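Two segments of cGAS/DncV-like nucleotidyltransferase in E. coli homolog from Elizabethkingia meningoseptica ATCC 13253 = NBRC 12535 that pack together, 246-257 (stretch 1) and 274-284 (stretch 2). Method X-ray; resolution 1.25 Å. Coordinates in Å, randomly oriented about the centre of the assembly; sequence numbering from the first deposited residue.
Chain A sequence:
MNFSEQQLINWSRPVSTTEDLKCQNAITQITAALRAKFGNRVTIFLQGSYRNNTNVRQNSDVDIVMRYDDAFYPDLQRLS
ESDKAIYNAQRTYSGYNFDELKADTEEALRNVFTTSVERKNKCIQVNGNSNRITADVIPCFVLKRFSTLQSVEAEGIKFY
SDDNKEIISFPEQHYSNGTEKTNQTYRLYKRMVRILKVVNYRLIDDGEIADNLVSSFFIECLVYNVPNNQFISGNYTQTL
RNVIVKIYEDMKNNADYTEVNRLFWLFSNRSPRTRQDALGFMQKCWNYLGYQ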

# COMPACT_ATOMS: atom_id res chain seq x y z
N LYS A 246 19.46 9.79 3.29
CA LYS A 246 19.69 8.52 3.96
C LYS A 246 19.38 7.34 3.04
O LYS A 246 20.18 6.40 2.95
N ILE A 247 18.24 7.37 2.35
CA ILE A 247 17.90 6.26 1.46
C ILE A 247 18.92 6.17 0.33
O ILE A 247 19.42 5.09 0.00
N TYR A 248 19.24 7.31 -0.28
CA TYR A 248 20.21 7.35 -1.38
C TYR A 248 21.53 6.73 -0.95
O TYR A 248 22.05 5.84 -1.63
N GLU A 249 22.07 7.17 0.18
CA GLU A 249 23.34 6.64 0.65
C GLU A 249 23.22 5.16 1.00
O GLU A 249 24.11 4.36 0.67
N ASP A 250 22.12 4.78 1.66
CA ASP A 250 21.92 3.37 2.00
C ASP A 250 21.90 2.49 0.76
O ASP A 250 22.39 1.36 0.79
N MET A 251 21.31 2.98 -0.34
CA MET A 251 21.26 2.18 -1.56
C MET A 251 22.65 2.03 -2.16
O MET A 251 23.03 0.93 -2.58
N LYS A 252 23.45 3.11 -2.18
CA LYS A 252 24.82 2.98 -2.64
C LYS A 252 25.60 2.03 -1.75
O LYS A 252 26.56 1.38 -2.21
N ASN A 253 25.20 1.90 -0.49
CA ASN A 253 25.90 1.10 0.50
C ASN A 253 25.26 -0.27 0.74
O ASN A 253 25.54 -0.91 1.75
N ASN A 254 24.41 -0.73 -0.18
CA ASN A 254 23.98 -2.13 -0.18
C ASN A 254 23.23 -2.48 1.10
O ASN A 254 23.39 -3.57 1.66
N ALA A 255 22.39 -1.57 1.57
CA ALA A 255 21.76 -1.75 2.87
C ALA A 255 20.70 -2.85 2.85
O ALA A 255 20.03 -3.09 1.85
N ASP A 256 20.55 -3.50 4.00
CA ASP A 256 19.54 -4.55 4.18
C ASP A 256 18.30 -3.94 4.83
O ASP A 256 18.16 -3.91 6.05
N TYR A 257 17.40 -3.44 4.00
CA TYR A 257 16.14 -2.87 4.45
C TYR A 257 15.12 -3.98 4.68
O TYR A 257 15.07 -4.97 3.95
N THR A 274 14.69 -3.38 -7.01
CA THR A 274 16.10 -3.37 -6.65
C THR A 274 16.49 -2.08 -5.93
O THR A 274 15.79 -1.07 -5.98
N ARG A 275 17.66 -2.14 -5.29
CA ARG A 275 18.23 -0.93 -4.70
C ARG A 275 18.50 0.13 -5.76
O ARG A 275 18.41 1.33 -5.46
N GLN A 276 18.83 -0.28 -6.98
CA GLN A 276 19.05 0.68 -8.05
C GLN A 276 17.78 1.45 -8.37
O GLN A 276 17.82 2.66 -8.63
N ASP A 277 16.63 0.77 -8.35
CA ASP A 277 15.36 1.47 -8.54
C ASP A 277 15.19 2.57 -7.50
O ASP A 277 14.79 3.69 -7.81
N ALA A 278 15.47 2.24 -6.24
CA ALA A 278 15.33 3.21 -5.16
C ALA A 278 16.34 4.34 -5.29
O ALA A 278 16.01 5.50 -5.05
N LEU A 279 17.59 4.01 -5.64
CA LEU A 279 18.61 5.03 -5.83
C LEU A 279 18.21 6.01 -6.93
O LEU A 279 18.30 7.23 -6.74
N GLY A 280 17.77 5.49 -8.07
CA GLY A 280 17.37 6.37 -9.15
C GLY A 280 16.17 7.22 -8.78
O GLY A 280 16.12 8.40 -9.11
N PHE A 281 15.21 6.63 -8.08
CA PHE A 281 14.05 7.40 -7.63
C PHE A 281 14.47 8.51 -6.68
O PHE A 281 14.01 9.65 -6.80
N MET A 282 15.34 8.21 -5.71
CA MET A 282 15.80 9.26 -4.80
C MET A 282 16.49 10.39 -5.55
O MET A 282 16.30 11.57 -5.23
N GLN A 283 17.32 10.05 -6.53
CA GLN A 283 17.98 11.08 -7.32
C GLN A 283 16.95 11.96 -8.03
O GLN A 283 17.09 13.19 -8.06
N LYS A 284 15.94 11.34 -8.65
CA LYS A 284 14.93 12.12 -9.35
C LYS A 284 14.17 13.02 -8.39
O LYS A 284 13.85 14.17 -8.72

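How does stretch 2 begin its contact? Thr274 stays out of it and caps its own helix: with chi1 p, its OG1 accepts from Asp277 N at 3.0 Å. Arg275 follows, pointing toward stretch 1 with chi1 m and chi2 and chi3 both t, an extended chain that reaches the loop beyond helix 246-252. There Arg275 NE and NH2 both donate to Ala255 O, at 2.8 and 3.0 Å, so one carbonyl sits at the guanidinium edge and takes two hydrogen bonds. Asp256 OD1, also near the guanidinium plane, adds a salt bridge to Arg275 NH2 at 3.4 Å, while Asn254 OD1 lies over one face, 3.5 Å from Arg275 CZ.

What fills the space where the helices draw close? Met251, m at chi1 and chi2, points toward stretch 2 and sets its SD 3.7 Å from both Arg275 CB and Ala278 CB. The short side chain of Ala278 points toward stretch 1 and meets that sulfur directly.

How does Leu279 reach across if its CA-to-CB bond points sideways? Its t, p rotamer brings the end nearer, placing CD1 over one face of the Tyr248 ring, 3.8 Å from the centroid of the Tyr248 ring atoms, in a CH-pi contact. Leu279 CB also packs 3.9 Å from Met251 CB, and Leu279 CD1 touches Lys252 CG at 3.9 Å.

What closes the contact after Gly280 and Phe281, which take no part? Met282 points toward stretch 1, m at chi1 and chi2; its CG lies 3.6 Å from Ile247 CG2, and its CB is 4.1 Å from Tyr248 CB. Gln283, t at chi1 and chi2, places CB 4.2 Å from Tyr248 CE2, at the ring edge. Its NE2 donates to a water at 2.8 Å, and the same water oxygen lies 3.0 Å from Tyr248 OH, bridging the two polar ends.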

# COMPACT_ATOMS: atom_id res chain seq x y z
CB LYS A 246 18.86 8.44 5.24
CG LYS A 246 18.99 7.13 6.00
CD LYS A 246 20.42 6.79 6.37
CE LYS A 246 20.48 5.60 7.32
NZ LYS A 246 21.84 4.96 7.32
CB ILE A 247 16.47 6.41 0.92
CG1 ILE A 247 15.46 6.33 2.06
CG2 ILE A 247 16.17 5.35 -0.13
CD1 ILE A 247 14.07 6.83 1.71
CB TYR A 248 20.36 8.82 -1.78
CG TYR A 248 21.28 9.19 -2.90
CD1 TYR A 248 22.63 9.41 -2.67
CD2 TYR A 248 20.79 9.46 -4.16
CE1 TYR A 248 23.47 9.83 -3.69
CE2 TYR A 248 21.62 9.89 -5.18
CZ TYR A 248 22.96 10.07 -4.94
OH TYR A 248 23.77 10.52 -5.95
CB GLU A 249 23.86 7.46 1.83
CG GLU A 249 24.27 8.87 1.43
CD GLU A 249 24.88 9.67 2.57
OE1 GLU A 249 24.97 9.12 3.69
OE2 GLU A 249 25.24 10.84 2.34
CB ASP A 250 20.62 3.20 2.79
CG ASP A 250 20.76 3.58 4.25
OD1 ASP A 250 21.90 3.75 4.75
OD2 ASP A 250 19.71 3.69 4.90
CB MET A 251 20.30 2.80 -2.58
CG MET A 251 18.85 2.84 -2.11
SD MET A 251 18.13 1.26 -1.58
CE MET A 251 18.42 1.33 0.18
CB LYS A 252 25.52 4.35 -2.67
CG LYS A 252 24.93 5.38 -3.64
CD LYS A 252 25.93 6.49 -4.00
CE LYS A 252 26.94 5.99 -5.04
NZ LYS A 252 27.96 7.01 -5.43
CB ASN A 253 26.05 1.86 1.82
CG ASN A 253 27.15 2.89 1.76
OD1 ASN A 253 28.32 2.57 1.95
ND2 ASN A 253 26.79 4.12 1.50
CB ASN A 254 25.22 -3.01 -0.40
CG ASN A 254 24.88 -4.44 -0.75
OD1 ASN A 254 23.80 -4.75 -1.25
ND2 ASN A 254 25.84 -5.33 -0.50
CB ALA A 255 21.11 -0.45 3.33
CB ASP A 256 20.10 -5.68 5.04
CG ASP A 256 21.19 -6.45 4.34
OD1 ASP A 256 21.09 -6.64 3.11
OD2 ASP A 256 22.15 -6.86 5.02
CB TYR A 257 15.61 -1.92 3.37
CG TYR A 257 16.15 -0.51 3.41
CD1 TYR A 257 17.33 -0.18 4.07
CD2 TYR A 257 15.45 0.52 2.79
CE1 TYR A 257 17.79 1.13 4.12
CE2 TYR A 257 15.90 1.82 2.83
CZ TYR A 257 17.05 2.12 3.49
OH TYR A 257 17.45 3.43 3.51
CB THR A 274 16.97 -3.48 -7.90
OG1 THR A 274 16.87 -2.25 -8.62
CG2 THR A 274 16.55 -4.65 -8.80
CB ARG A 275 19.52 -1.28 -3.96
CG ARG A 275 19.30 -2.15 -2.73
CD ARG A 275 20.61 -2.51 -2.08
NE ARG A 275 20.46 -3.41 -0.94
CZ ARG A 275 20.29 -4.72 -1.04
NH1 ARG A 275 20.23 -5.30 -2.23
NH2 ARG A 275 20.16 -5.46 0.05
CB GLN A 276 19.59 -0.04 -9.28
CG GLN A 276 19.80 0.87 -10.47
CD GLN A 276 20.78 1.99 -10.20
OE1 GLN A 276 21.83 1.80 -9.57
NE2 GLN A 276 20.45 3.18 -10.70
CB ASP A 277 14.18 0.50 -8.41
CG ASP A 277 14.13 -0.53 -9.51
OD1 ASP A 277 14.62 -0.24 -10.62
OD2 ASP A 277 13.59 -1.64 -9.26
CB ALA A 278 15.50 2.50 -3.82
CB LEU A 279 19.93 4.36 -6.18
CG LEU A 279 21.11 5.29 -6.47
CD1 LEU A 279 21.47 6.09 -5.23
CD2 LEU A 279 22.29 4.45 -6.94
CB PHE A 281 13.01 6.46 -7.00
CG PHE A 281 11.80 7.18 -6.48
CD1 PHE A 281 10.94 7.84 -7.34
CD2 PHE A 281 11.52 7.18 -5.13
CE1 PHE A 281 9.83 8.51 -6.86
CE2 PHE A 281 10.42 7.86 -4.64
CZ PHE A 281 9.57 8.51 -5.51
CB MET A 282 16.76 8.66 -3.77
CG MET A 282 16.13 7.83 -2.68
SD MET A 282 14.92 8.73 -1.70
CE MET A 282 13.44 8.08 -2.42
CB GLN A 283 18.90 10.42 -8.33
CG GLN A 283 19.50 11.35 -9.33
CD GLN A 283 20.47 10.63 -10.23
OE1 GLN A 283 20.08 9.96 -11.18
NE2 GLN A 283 21.75 10.75 -9.92
CB LYS A 284 13.96 11.19 -10.09
CG LYS A 284 14.58 10.41 -11.23
CD LYS A 284 14.99 11.30 -12.37
CE LYS A 284 15.31 10.46 -13.60
NZ LYS A 284 15.87 11.29 -14.69
O HOH W 1 22.30 12.43 -7.72